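PDB 5C2V: hydrazine synthase subunit beta from Candidatus Kuenenia stuttgartiensis, which forms part of the hydrazine synthase complex, which condenses nitric oxide with ammonium to hydrazine, and may modulate transport of the hydroxylamine intermediate between active sites. Local coordinates for residues 157-162 against 204-209; 164-169 against 212-217; 228-233 against 268-273; 242-247 against 287-292; 325-330 against 347-352. All blocks are in the same frame, centred on the assembly; numbering follows the deposited sequence.

Contact 1 (157-162 against 204-209)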
# COMPACT_ATOMS: atom_id res chain seq x y z
N VAL B 157 -1.20 -16.59 50.42
CA VAL B 157 -0.19 -15.91 49.61
C VAL B 157 0.32 -14.66 50.31
O VAL B 157 -0.45 -13.96 50.98
CB VAL B 157 -0.72 -15.54 48.21
CG1 VAL B 157 -1.00 -16.79 47.39
CG2 VAL B 157 -1.97 -14.68 48.32
N ALA B 158 1.61 -14.39 50.18
CA ALA B 158 2.19 -13.20 50.79
C ALA B 158 3.09 -12.46 49.81
O ALA B 158 4.06 -13.02 49.31
CB ALA B 158 2.96 -13.56 52.04
N ILE B 159 2.77 -11.20 49.54
CA ILE B 159 3.64 -10.38 48.72
C ILE B 159 4.84 -9.93 49.54
O ILE B 159 4.69 -9.32 50.61
CB ILE B 159 2.93 -9.14 48.15
CG1 ILE B 159 2.06 -8.47 49.22
CG2 ILE B 159 2.08 -9.52 46.95
CD1 ILE B 159 1.48 -7.15 48.80
N LEU B 160 6.03 -10.23 49.05
CA LEU B 160 7.24 -9.79 49.72
C LEU B 160 7.76 -8.57 49.00
O LEU B 160 8.24 -8.65 47.87
CB LEU B 160 8.30 -10.89 49.73
CG LEU B 160 7.85 -12.29 50.14
CD1 LEU B 160 9.02 -13.26 50.09
CD2 LEU B 160 7.21 -12.28 51.52
N ASP B 161 7.68 -7.42 49.67
CA ASP B 161 8.22 -6.20 49.11
C ASP B 161 9.56 -6.02 49.79
O ASP B 161 9.63 -5.68 50.98
CB ASP B 161 7.28 -5.02 49.35
CG ASP B 161 7.70 -3.77 48.60
OD1 ASP B 161 8.40 -3.90 47.58
OD2 ASP B 161 7.32 -2.67 49.03
N THR B 162 10.62 -6.24 49.04
CA THR B 162 11.94 -6.39 49.61
C THR B 162 12.84 -5.24 49.19
O THR B 162 13.15 -5.08 48.01
CB THR B 162 12.58 -7.73 49.20
OG1 THR B 162 11.83 -8.81 49.76
CG2 THR B 162 14.02 -7.81 49.70
N ILE B 204 -4.17 -14.75 41.14
CA ILE B 204 -3.98 -13.65 42.08
C ILE B 204 -3.52 -12.40 41.36
O ILE B 204 -2.74 -12.46 40.40
CB ILE B 204 -2.96 -13.99 43.19
CG1 ILE B 204 -1.66 -14.53 42.59
CG2 ILE B 204 -3.54 -14.99 44.17
CD1 ILE B 204 -0.57 -14.79 43.61
N ALA B 205 -4.01 -11.25 41.81
CA ALA B 205 -3.59 -9.97 41.25
C ALA B 205 -2.68 -9.24 42.23
O ALA B 205 -2.93 -9.23 43.44
CB ALA B 205 -4.80 -9.11 40.91
N VAL B 206 -1.61 -8.65 41.70
CA VAL B 206 -0.65 -7.90 42.51
C VAL B 206 -0.29 -6.57 41.85
O VAL B 206 0.24 -6.55 40.74
CB VAL B 206 0.65 -8.71 42.74
CG1 VAL B 206 1.70 -7.85 43.42
CG2 VAL B 206 0.36 -9.97 43.56
N THR B 207 -0.56 -5.47 42.54
CA THR B 207 -0.21 -4.15 42.03
C THR B 207 1.22 -3.78 42.38
O THR B 207 1.66 -3.97 43.51
CB THR B 207 -1.15 -3.06 42.57
OG1 THR B 207 -1.39 -3.28 43.97
CG2 THR B 207 -2.48 -3.07 41.83
N HIS B 208 1.95 -3.24 41.40
CA HIS B 208 3.34 -2.85 41.62
C HIS B 208 3.85 -1.90 40.55
O HIS B 208 3.11 -1.48 39.66
CB HIS B 208 4.24 -4.09 41.68
CG HIS B 208 4.33 -4.83 40.38
ND1 HIS B 208 5.25 -4.51 39.41
CD2 HIS B 208 3.61 -5.86 39.88
CE1 HIS B 208 5.10 -5.32 38.37
NE2 HIS B 208 4.11 -6.15 38.64
N GLN B 209 5.14 -1.57 40.64
CA GLN B 209 5.79 -0.73 39.65
C GLN B 209 6.97 -1.45 39.00
O GLN B 209 7.59 -2.32 39.61
CB GLN B 209 6.28 0.58 40.28
CG GLN B 209 5.19 1.60 40.52
CD GLN B 209 5.74 2.94 40.98
OE1 GLN B 209 6.59 3.00 41.86
NE2 GLN B 209 5.26 4.02 40.38
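Ile159 and Val206 meet through methyl groups placed by their first torsions. In Ile159, chi1 of 44° tucks CG1 between the backbone N and the carbonyl carbon. This leaves CG2 anti to the carbonyl carbon and pointing at the other strand. In Val206, chi1 of 173° sets CG1 anti to the backbone N and CG2 beside it, and both methyls lie against Ile159 CG2. Ile159 CG2 rests on the fork, 3.8 Å from Val206 CG2 and 3.9 Å from Val206 CG1. The two side chains pass alongside one another, running opposite ways. Two residues earlier on each strand, Val157 CG1 lies 4.3 Å from Ile204 CD1, the far end of an extended isoleucine. The matching pairs follow the same order along both strands.

Strands 155-160 and 203-211 are each the second strand of their four-stranded blade. The contact therefore joins two successive blades of the beta-propeller. Val195 and Tyr197 of strand 190-197 and Val170 and Phe172 of strand 168-174 close round it. Beyond the apolar pairs, Asp161 forms salt bridges with Arg168 of its own blade and Arg193 of the next. All four touching residues are buried and purely aliphatic. The two segments are thus held together by dispersion and by exclusion of water, which probably sets the spacing of the strands more than the exact rotation of either side chain.

Contact 2 (164-169 against 212-217)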
# COMPACT_ATOMS: atom_id res chain seq x y z
N GLY B 164 15.89 -2.89 48.34
CA GLY B 164 17.13 -3.16 47.64
C GLY B 164 17.04 -4.34 46.69
O GLY B 164 18.06 -4.94 46.35
N SER B 165 15.83 -4.67 46.26
CA SER B 165 15.64 -5.80 45.36
C SER B 165 14.88 -5.41 44.09
O SER B 165 13.83 -4.79 44.14
CB SER B 165 14.89 -6.93 46.07
OG SER B 165 14.68 -8.02 45.19
N ILE B 166 15.45 -5.79 42.94
CA ILE B 166 14.78 -5.64 41.66
C ILE B 166 13.77 -6.75 41.46
O ILE B 166 12.66 -6.52 40.96
CB ILE B 166 15.79 -5.65 40.50
CG1 ILE B 166 16.69 -4.43 40.58
CG2 ILE B 166 15.07 -5.68 39.16
CD1 ILE B 166 17.76 -4.42 39.55
N ASN B 167 14.13 -7.96 41.87
CA ASN B 167 13.22 -9.08 41.74
C ASN B 167 12.54 -9.33 43.07
O ASN B 167 13.16 -9.80 44.03
CB ASN B 167 13.95 -10.33 41.26
CG ASN B 167 15.00 -10.03 40.20
OD1 ASN B 167 14.70 -10.02 39.00
ND2 ASN B 167 16.22 -9.78 40.64
N ARG B 168 11.26 -9.00 43.12
CA ARG B 168 10.48 -9.12 44.35
C ARG B 168 9.43 -10.19 44.13
O ARG B 168 8.84 -10.29 43.05
CB ARG B 168 9.85 -7.77 44.71
CG ARG B 168 10.88 -6.68 44.99
CD ARG B 168 10.23 -5.37 45.41
NE ARG B 168 11.16 -4.25 45.31
CZ ARG B 168 11.34 -3.34 46.26
NH1 ARG B 168 10.67 -3.42 47.40
NH2 ARG B 168 12.21 -2.35 46.08
N SER B 169 9.20 -11.00 45.15
CA SER B 169 8.46 -12.24 44.96
C SER B 169 7.19 -12.37 45.78
O SER B 169 6.82 -11.48 46.55
CB SER B 169 9.38 -13.43 45.26
OG SER B 169 9.90 -13.34 46.57
N LYS B 212 13.02 1.01 35.41
CA LYS B 212 14.18 0.61 34.64
C LYS B 212 15.35 1.23 35.39
O LYS B 212 15.60 2.43 35.31
CB LYS B 212 14.09 1.11 33.20
CG LYS B 212 12.66 1.36 32.70
CD LYS B 212 11.90 0.07 32.45
CE LYS B 212 10.47 0.37 31.99
NZ LYS B 212 9.75 -0.86 31.55
N ASN B 213 16.06 0.38 36.13
CA ASN B 213 17.17 0.81 36.97
C ASN B 213 18.50 0.92 36.24
O ASN B 213 19.36 1.73 36.60
CB ASN B 213 17.30 -0.14 38.16
CG ASN B 213 17.51 -1.57 37.74
OD1 ASN B 213 16.56 -2.29 37.43
ND2 ASN B 213 18.77 -1.99 37.73
N TRP B 214 18.66 0.10 35.20
CA TRP B 214 19.92 -0.03 34.49
C TRP B 214 20.05 1.02 33.40
O TRP B 214 21.01 1.02 32.63
CB TRP B 214 20.06 -1.43 33.88
CG TRP B 214 20.15 -2.53 34.91
CD1 TRP B 214 19.24 -3.51 35.14
CD2 TRP B 214 21.21 -2.74 35.85
NE1 TRP B 214 19.67 -4.33 36.16
CE2 TRP B 214 20.88 -3.88 36.61
CE3 TRP B 214 22.42 -2.08 36.12
CZ2 TRP B 214 21.70 -4.36 37.62
CZ3 TRP B 214 23.23 -2.57 37.12
CH2 TRP B 214 22.87 -3.70 37.86
N LEU B 215 19.07 1.92 33.34
CA LEU B 215 19.04 2.93 32.29
C LEU B 215 19.30 4.31 32.88
O LEU B 215 18.98 4.56 34.04
CB LEU B 215 17.69 2.93 31.57
CG LEU B 215 17.30 1.74 30.69
CD1 LEU B 215 15.96 2.00 30.03
CD2 LEU B 215 18.37 1.47 29.65
N PRO B 216 19.89 5.21 32.08
CA PRO B 216 20.14 6.58 32.50
C PRO B 216 18.84 7.30 32.81
O PRO B 216 17.82 6.98 32.19
CB PRO B 216 20.83 7.21 31.28
CG PRO B 216 21.39 6.06 30.52
CD PRO B 216 20.43 4.93 30.73
N VAL B 217 18.86 8.24 33.74
CA VAL B 217 17.65 9.01 33.99
C VAL B 217 17.74 10.25 33.12
O VAL B 217 18.55 11.15 33.37
CB VAL B 217 17.51 9.37 35.48
CG1 VAL B 217 16.15 9.98 35.75
CG2 VAL B 217 17.70 8.13 36.34
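The apolar part of this contact is carried by Ile166, whose CD1 reaches Asn213 and Trp214. Its CG1 stands anti to the carbonyl carbon (chi1 -66°), and chi2 of 175° extends CD1 outward. The methyl meets the outer end of the Asn213 amide, lying equally near OD1 and ND2. It also touches the indole obliquely, with Ile166 CD1 3.9 Å from Trp214 NE1 and 4.3 Å from Trp214 CE2.

A flat-group contact lies within 212-217. Asn213 CG sits 3.7 Å above one face of the Trp214 ring, offset toward its rim. A chi1 of 58° folds the amide back between the backbone N and the carbonyl carbon of Asn213. The amide thus lies with the isoleucine methyl on one side and the indole on the other.

Both segments belong to loops of neighbouring propeller blades. Segment 164-169 leads into strand 168-174. Residues 212-217 lie in the long connection between strands 203-211 and 226-234. Here the subunits of the complex meet, with a bound heme c about 9 Å from the side chain of Asn213.

Several polar bonds run to other chains. Trp214 NE1 is hydrogen-bonded to Val241 O of the gamma subunit, and Trp214 N to Asn571 of the alpha subunit. The indole also stacks with His573 of the alpha subunit and meets Trp88 of the gamma subunit edge-to-face.

Contact 3 (228-233 against 268-273)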
# COMPACT_ATOMS: atom_id res chain seq x y z
N ASN B 228 3.85 1.60 35.54
CA ASN B 228 2.99 1.07 36.60
C ASN B 228 2.20 -0.13 36.12
O ASN B 228 1.55 -0.08 35.08
CB ASN B 228 2.06 2.16 37.11
CG ASN B 228 2.82 3.35 37.66
OD1 ASN B 228 3.14 3.40 38.85
ND2 ASN B 228 3.11 4.32 36.80
N ASN B 229 2.26 -1.22 36.89
CA ASN B 229 1.77 -2.50 36.40
C ASN B 229 0.94 -3.29 37.40
O ASN B 229 1.10 -3.16 38.62
CB ASN B 229 2.95 -3.36 35.94
CG ASN B 229 3.82 -2.65 34.92
OD1 ASN B 229 4.78 -1.97 35.28
ND2 ASN B 229 3.49 -2.80 33.65
N VAL B 230 0.06 -4.13 36.86
CA VAL B 230 -0.66 -5.12 37.64
C VAL B 230 -0.30 -6.50 37.10
O VAL B 230 -0.27 -6.72 35.89
CB VAL B 230 -2.19 -4.90 37.59
CG1 VAL B 230 -2.66 -4.73 36.15
CG2 VAL B 230 -2.93 -6.05 38.27
N THR B 231 0.01 -7.43 38.00
CA THR B 231 0.45 -8.76 37.59
C THR B 231 -0.54 -9.84 38.01
O THR B 231 -0.93 -9.93 39.17
CB THR B 231 1.84 -9.09 38.17
OG1 THR B 231 2.82 -8.23 37.57
CG2 THR B 231 2.21 -10.54 37.88
N ILE B 232 -0.94 -10.66 37.04
CA ILE B 232 -1.82 -11.79 37.29
C ILE B 232 -1.03 -13.09 37.31
O ILE B 232 -0.38 -13.45 36.33
CB ILE B 232 -2.93 -11.89 36.23
CG1 ILE B 232 -3.62 -10.53 36.04
CG2 ILE B 232 -3.94 -12.97 36.60
CD1 ILE B 232 -4.29 -10.02 37.29
N ILE B 233 -1.08 -13.79 38.44
CA ILE B 233 -0.37 -15.06 38.58
C ILE B 233 -1.35 -16.23 38.67
O ILE B 233 -2.28 -16.20 39.47
CB ILE B 233 0.54 -15.06 39.83
CG1 ILE B 233 1.66 -14.03 39.68
CG2 ILE B 233 1.12 -16.45 40.08
CD1 ILE B 233 2.63 -14.01 40.84
N LEU B 268 -11.84 -5.73 38.36
CA LEU B 268 -10.79 -5.46 39.33
C LEU B 268 -10.72 -3.97 39.63
O LEU B 268 -10.77 -3.14 38.71
CB LEU B 268 -9.43 -5.97 38.83
CG LEU B 268 -8.27 -5.80 39.81
CD1 LEU B 268 -8.56 -6.52 41.12
CD2 LEU B 268 -6.97 -6.30 39.20
N TYR B 269 -10.62 -3.63 40.91
CA TYR B 269 -10.59 -2.23 41.33
C TYR B 269 -9.24 -1.87 41.94
O TYR B 269 -8.78 -2.54 42.87
CB TYR B 269 -11.72 -1.95 42.31
CG TYR B 269 -13.10 -2.27 41.76
CD1 TYR B 269 -13.60 -3.57 41.82
CD2 TYR B 269 -13.88 -1.29 41.18
CE1 TYR B 269 -14.85 -3.87 41.31
CE2 TYR B 269 -15.14 -1.58 40.68
CZ TYR B 269 -15.61 -2.88 40.74
OH TYR B 269 -16.86 -3.18 40.24
N ILE B 270 -8.61 -0.83 41.42
CA ILE B 270 -7.27 -0.44 41.86
C ILE B 270 -7.20 1.01 42.32
O ILE B 270 -7.39 1.93 41.52
CB ILE B 270 -6.24 -0.64 40.73
CG1 ILE B 270 -6.20 -2.10 40.29
CG2 ILE B 270 -4.86 -0.18 41.19
CD1 ILE B 270 -5.25 -2.36 39.14
N GLY B 271 -6.91 1.21 43.60
CA GLY B 271 -6.63 2.54 44.09
C GLY B 271 -5.32 3.04 43.51
O GLY B 271 -4.28 2.41 43.67
N VAL B 272 -5.38 4.19 42.85
CA VAL B 272 -4.18 4.83 42.32
C VAL B 272 -3.92 6.08 43.14
O VAL B 272 -4.63 7.09 43.02
CB VAL B 272 -4.32 5.20 40.83
CG1 VAL B 272 -3.00 5.69 40.29
CG2 VAL B 272 -4.81 4.00 40.03
N ARG B 273 -2.87 5.99 43.95
CA ARG B 273 -2.59 6.94 45.02
C ARG B 273 -1.94 8.21 44.50
O ARG B 273 -2.28 9.31 44.93
CB ARG B 273 -1.69 6.27 46.07
CG ARG B 273 -1.68 6.93 47.43
CD ARG B 273 -0.72 6.20 48.36
NE ARG B 273 -0.92 6.54 49.76
CZ ARG B 273 -0.28 7.53 50.38
NH1 ARG B 273 0.61 8.26 49.73
NH2 ARG B 273 -0.52 7.77 51.66
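Val230 and Ile270 lie on two strands that run in roughly opposite directions, with their CA atoms 9.1 Å apart. That spacing is too wide for a shared ladder. The backbones instead belong to two different sheets, packed face against face. Within its own sheet, Val230 pairs with Leu244 through backbone hydrogen bonds.

The contact is made by one valine set against two larger residues. A chi1 of 49° puts CG2 of Val230 anti to its own backbone N and aims it across the gap. Leu268 answers from the other side. Its CG is also anti to the backbone N (chi1 -177°), and CD2 leads the way. The two side chains meet tip to tip, with Val230 CG2 4.2 Å from Leu268 CD2. Ile270 comes in beside them with its extended end. Its CD1 lies 4.3 Å from CB of Val230 and almost as near both methyls. It thus comes at the flank of the valine, while Leu268 meets its tip.

Leu246 touches both Val230 and Ile270, and Thr207 of strand 203-211 packs on Ile270. Leu268 leans on Met261 of its own blade. The touching residues are all buried. They offer only carbon to one another, so no polar atom has to be satisfied between them. Strand 226-234 is the third of one blade and strand 267-272 the second of the next. Such apolar sheet-on-sheet packing between successive four-stranded antiparallel blades is what builds a beta-propeller.

Contact 4 (242-247 against 287-292). With BET (trimethyl glycine), chain R.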
# COMPACT_ATOMS: atom_id res chain seq x y z
N ALA B 242 1.97 -13.09 34.66
CA ALA B 242 1.71 -12.12 33.61
C ALA B 242 1.78 -10.69 34.12
O ALA B 242 0.92 -10.24 34.86
CB ALA B 242 0.34 -12.38 32.98
N ARG B 243 2.82 -9.98 33.69
CA ARG B 243 2.98 -8.58 34.05
C ARG B 243 2.29 -7.71 33.01
O ARG B 243 2.67 -7.72 31.84
CB ARG B 243 4.47 -8.22 34.17
CG ARG B 243 5.21 -9.05 35.21
CD ARG B 243 6.72 -8.95 35.03
NE ARG B 243 7.18 -9.73 33.88
CZ ARG B 243 8.42 -9.68 33.39
NH1 ARG B 243 9.32 -8.88 33.94
NH2 ARG B 243 8.75 -10.43 32.35
N LEU B 244 1.28 -6.96 33.44
CA LEU B 244 0.48 -6.18 32.51
C LEU B 244 0.51 -4.69 32.84
O LEU B 244 0.56 -4.31 34.01
CB LEU B 244 -0.97 -6.69 32.50
CG LEU B 244 -1.16 -8.13 32.02
CD1 LEU B 244 -2.63 -8.52 32.05
CD2 LEU B 244 -0.59 -8.31 30.62
N PRO B 245 0.49 -3.83 31.81
CA PRO B 245 0.58 -2.38 31.98
C PRO B 245 -0.70 -1.78 32.56
O PRO B 245 -1.78 -2.27 32.26
CB PRO B 245 0.82 -1.88 30.55
CG PRO B 245 0.15 -2.90 29.70
CD PRO B 245 0.39 -4.21 30.38
N LEU B 246 -0.56 -0.78 33.43
CA LEU B 246 -1.69 0.07 33.81
C LEU B 246 -1.71 1.42 33.08
O LEU B 246 -2.64 2.21 33.27
CB LEU B 246 -1.68 0.31 35.32
CG LEU B 246 -2.07 -0.91 36.16
CD1 LEU B 246 -1.70 -0.70 37.62
CD2 LEU B 246 -3.56 -1.19 36.01
N ASP B 247 -0.72 1.68 32.24
CA ASP B 247 -0.50 3.03 31.72
C ASP B 247 -0.88 3.23 30.25
O ASP B 247 -0.75 2.32 29.44
CB ASP B 247 0.96 3.44 31.90
CG ASP B 247 1.44 3.29 33.33
OD1 ASP B 247 0.71 3.69 34.25
OD2 ASP B 247 2.56 2.77 33.52
N LEU B 287 -8.06 -11.93 32.08
CA LEU B 287 -7.83 -13.37 32.20
C LEU B 287 -7.94 -14.04 30.84
O LEU B 287 -7.25 -15.01 30.56
CB LEU B 287 -8.81 -14.00 33.19
CG LEU B 287 -8.64 -13.61 34.66
CD1 LEU B 287 -9.70 -14.29 35.52
CD2 LEU B 287 -7.24 -13.95 35.14
N GLY B 288 -8.82 -13.51 29.99
CA GLY B 288 -8.92 -13.98 28.62
C GLY B 288 -7.61 -13.77 27.89
O GLY B 288 -7.16 -14.62 27.13
N LEU B 289 -6.99 -12.62 28.14
CA LEU B 289 -5.69 -12.30 27.55
C LEU B 289 -4.60 -13.22 28.10
O LEU B 289 -3.70 -13.63 27.37
CB LEU B 289 -5.32 -10.84 27.81
CG LEU B 289 -3.97 -10.38 27.26
CD1 LEU B 289 -3.89 -10.61 25.76
CD2 LEU B 289 -3.72 -8.92 27.59
N VAL B 290 -4.69 -13.54 29.39
CA VAL B 290 -3.71 -14.41 30.03
C VAL B 290 -3.77 -15.83 29.48
O VAL B 290 -2.74 -16.44 29.18
CB VAL B 290 -3.89 -14.44 31.56
CG1 VAL B 290 -2.90 -15.41 32.20
CG2 VAL B 290 -3.72 -13.05 32.14
N ARG B 291 -4.99 -16.36 29.35
CA ARG B 291 -5.18 -17.73 28.89
C ARG B 291 -4.78 -17.92 27.42
O ARG B 291 -4.28 -18.97 27.04
CB ARG B 291 -6.64 -18.16 29.07
CG ARG B 291 -7.15 -18.12 30.50
CD ARG B 291 -8.56 -18.66 30.58
NE ARG B 291 -9.27 -18.21 31.77
CZ ARG B 291 -10.17 -17.22 31.78
NH1 ARG B 291 -10.47 -16.59 30.65
NH2 ARG B 291 -10.77 -16.87 32.91
N SER B 292 -5.00 -16.89 26.62
CA SER B 292 -4.79 -16.99 25.17
C SER B 292 -3.40 -16.55 24.73
O SER B 292 -3.10 -16.55 23.53
CB SER B 292 -5.84 -16.16 24.43
OG SER B 292 -5.76 -14.79 24.78
N BET R . 14.54 -10.95 32.23
CA BET R . 13.86 -9.90 33.09
C BET R . 12.31 -9.72 32.62
O BET R . 12.07 -8.61 32.08
OXT BET R . 11.57 -10.71 32.85
C1 BET R . 16.04 -10.70 32.20
C2 BET R . 14.03 -10.91 30.79
C3 BET R . 14.35 -12.33 32.83
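Ala242 and Leu244 pack against Val290 and Leu289, joining a blade edge of the beta-propeller to a helix. Strand 241-245 is the outermost strand of its blade. Helix 283-291 belongs to the insertion between strands 277-282 and 312-317 of the next blade. The helix lies over one side of the strand.

Two pairs carry the packing. Ala242 offers its CB to the valine, 4.2 Å from Val290 CG2. That methyl is the branch anti to the carbonyl carbon of Val290 (chi1 177°), while CG1 stands anti to the backbone N. The leucines meet through their ends, with Leu244 CD2 4.4 Å from Leu289 CD2. Leu298 on Ala242, and Tyr311 on both leucines, add to this apolar cluster. At the end of the segment, Gly288 O accepts from Ser292 N and Ser292 OG, which approach from opposite faces of its carbonyl plane. The hydroxyl bond, Ser292 OG to Gly288 O, is 2.7 Å long.

Arg243, between the two packing residues, heads away from the helix into the trimethyl glycine pocket. His187, Glu188 and Arg302 complete that pocket. Asp299 forms a salt bridge with Arg243, and His187 O takes a bond from NH1; both probably help to hold the guanidinium in position. The chain bends at chi3 (-75°), which brings the guanidinium edge-on to the carboxylate. The carboxylate carbon lies in the guanidinium plane. NH1 makes two weak bonds, to O and OXT of the ligand, and Arg243 NH2 donates to OXT at 2.9 Å.

Contact 5 (325-330 against 347-352)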
# COMPACT_ATOMS: atom_id res chain seq x y z
N VAL B 325 -9.00 0.50 48.80
CA VAL B 325 -10.35 0.36 48.28
C VAL B 325 -11.02 -0.91 48.80
O VAL B 325 -10.34 -1.87 49.16
CB VAL B 325 -10.38 0.34 46.74
CG1 VAL B 325 -10.10 1.72 46.17
CG2 VAL B 325 -9.39 -0.69 46.20
N CYS B 326 -12.35 -0.90 48.85
CA CYS B 326 -13.10 -2.10 49.24
C CYS B 326 -14.46 -2.15 48.55
O CYS B 326 -14.96 -1.13 48.06
CB CYS B 326 -13.27 -2.16 50.76
SG CYS B 326 -14.40 -0.91 51.44
N LEU B 327 -15.05 -3.33 48.51
CA LEU B 327 -16.33 -3.53 47.83
C LEU B 327 -17.43 -4.00 48.77
O LEU B 327 -17.17 -4.65 49.78
CB LEU B 327 -16.18 -4.54 46.69
CG LEU B 327 -15.48 -4.09 45.41
CD1 LEU B 327 -15.26 -5.28 44.51
CD2 LEU B 327 -16.30 -3.03 44.70
N SER B 328 -18.67 -3.67 48.42
CA SER B 328 -19.83 -4.24 49.09
C SER B 328 -20.00 -5.68 48.61
O SER B 328 -19.59 -6.01 47.50
CB SER B 328 -21.09 -3.41 48.79
OG SER B 328 -21.36 -3.38 47.40
N PRO B 329 -20.58 -6.55 49.46
CA PRO B 329 -20.72 -7.97 49.12
C PRO B 329 -21.51 -8.21 47.84
O PRO B 329 -21.34 -9.26 47.21
CB PRO B 329 -21.45 -8.55 50.33
CG PRO B 329 -22.05 -7.38 51.04
CD PRO B 329 -21.10 -6.25 50.81
N ASP B 330 -22.37 -7.27 47.45
CA ASP B 330 -23.11 -7.40 46.20
C ASP B 330 -22.31 -6.85 45.01
O ASP B 330 -22.66 -7.08 43.86
CB ASP B 330 -24.47 -6.69 46.30
CG ASP B 330 -24.35 -5.25 46.76
OD1 ASP B 330 -23.22 -4.72 46.81
OD2 ASP B 330 -25.39 -4.63 47.07
N ILE B 347 -18.37 4.96 44.97
CA ILE B 347 -18.50 4.76 43.53
C ILE B 347 -19.55 3.71 43.19
O ILE B 347 -19.56 2.62 43.76
CB ILE B 347 -17.16 4.32 42.91
CG1 ILE B 347 -16.00 5.17 43.46
CG2 ILE B 347 -17.22 4.39 41.39
CD1 ILE B 347 -14.64 4.71 42.98
N ARG B 348 -20.45 4.05 42.27
CA ARG B 348 -21.40 3.08 41.74
C ARG B 348 -20.75 2.32 40.60
O ARG B 348 -20.36 2.92 39.60
CB ARG B 348 -22.68 3.78 41.27
CG ARG B 348 -23.73 2.85 40.67
CD ARG B 348 -24.31 1.92 41.72
NE ARG B 348 -25.46 1.18 41.21
CZ ARG B 348 -25.40 -0.05 40.71
NH1 ARG B 348 -24.24 -0.69 40.66
NH2 ARG B 348 -26.50 -0.65 40.27
N THR B 349 -20.63 1.01 40.75
CA THR B 349 -19.91 0.20 39.77
C THR B 349 -20.77 -0.14 38.56
O THR B 349 -21.93 0.26 38.47
CB THR B 349 -19.40 -1.11 40.40
OG1 THR B 349 -20.51 -1.93 40.78
CG2 THR B 349 -18.55 -0.80 41.63
N ALA B 350 -20.19 -0.89 37.63
CA ALA B 350 -20.88 -1.29 36.41
C ALA B 350 -21.92 -2.37 36.70
O ALA B 350 -22.85 -2.57 35.91
CB ALA B 350 -19.88 -1.78 35.37
N VAL B 351 -21.75 -3.06 37.82
CA VAL B 351 -22.66 -4.13 38.22
C VAL B 351 -24.07 -3.58 38.48
O VAL B 351 -24.23 -2.58 39.17
CB VAL B 351 -22.16 -4.86 39.48
CG1 VAL B 351 -23.07 -6.03 39.82
CG2 VAL B 351 -20.73 -5.34 39.28
N ASP B 352 -25.07 -4.25 37.91
CA ASP B 352 -26.46 -3.83 38.08
C ASP B 352 -27.36 -5.03 38.35
O ASP B 352 -27.09 -5.84 39.24
CB ASP B 352 -26.94 -3.07 36.85
CG ASP B 352 -26.72 -3.85 35.56
OD1 ASP B 352 -25.84 -4.74 35.55
OD2 ASP B 352 -27.42 -3.57 34.57
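This is a sparse, partly buried contact at one end of the last propeller blade, where the chain finishes, and it brings Leu327 against Thr349 and Asp330 against Val351. Strand 322-327 is the first of this blade and strand 343-348 the third. The middle strand, 333-338, runs between them. The two segments therefore meet only at the end of the blade.

Leu327 reaches over with its branch end, CD2, which lies 4.4 Å from CG2 of Thr349. Tyr269 of the preceding blade packs on both residues and Cys334 of the middle strand does the same. The hydroxyl of Thr349 is turned to another task: OG1 is hydrogen-bonded to Gly331 O. It also takes a weak bond from Val351 N. Further on, Val351 CG1 stands anti to its backbone N (chi1 -176°) and points at the turn. There it comes 4.2 Å from the carbonyl oxygen of Asp330, a loose van der Waals approach.

Each segment is braced internally. Ser328 OG bonds to the Asp330 carboxylate, though the modelled distance is too short to be trusted. Arg348 folds back so that its guanidinium lies near Val351 O. Ile347 and Arg348 pair with a strand of the gamma subunit, so the sheet continues into that chain. Between the segments themselves there are one methyl-methyl contact and one carbonyl-methyl approach. The position of the chain end thus probably depends more on the bond from Thr349 OG1 to Gly331 O and on the strand pairing with the gamma subunit than on this weak direct packing.

Overall arrangement
Contacts 1, 3 and 4 share the blade from strand 190-197 to 241-245. Contact 1 joins its second strand to the preceding blade; contacts 3 and 4 join its third and fourth to the next. Centres of 1 and 3 are 10 Å apart, of 3 and 4 11 Å. Contact 2 touches contact 1 and uses the same blades: 164-169 runs into the strand beside 155-160, and 212-217 follows strand 203-211. The centre of contact 5 is about 35 Å from that of contact 2; Tyr269 joins it to contact 3. Along the chain, 1 and 2 interlock, then 3 and 4; contact 5 follows. Successive blades pack in order and reach the partner subunits and the trimethyl glycine pocket.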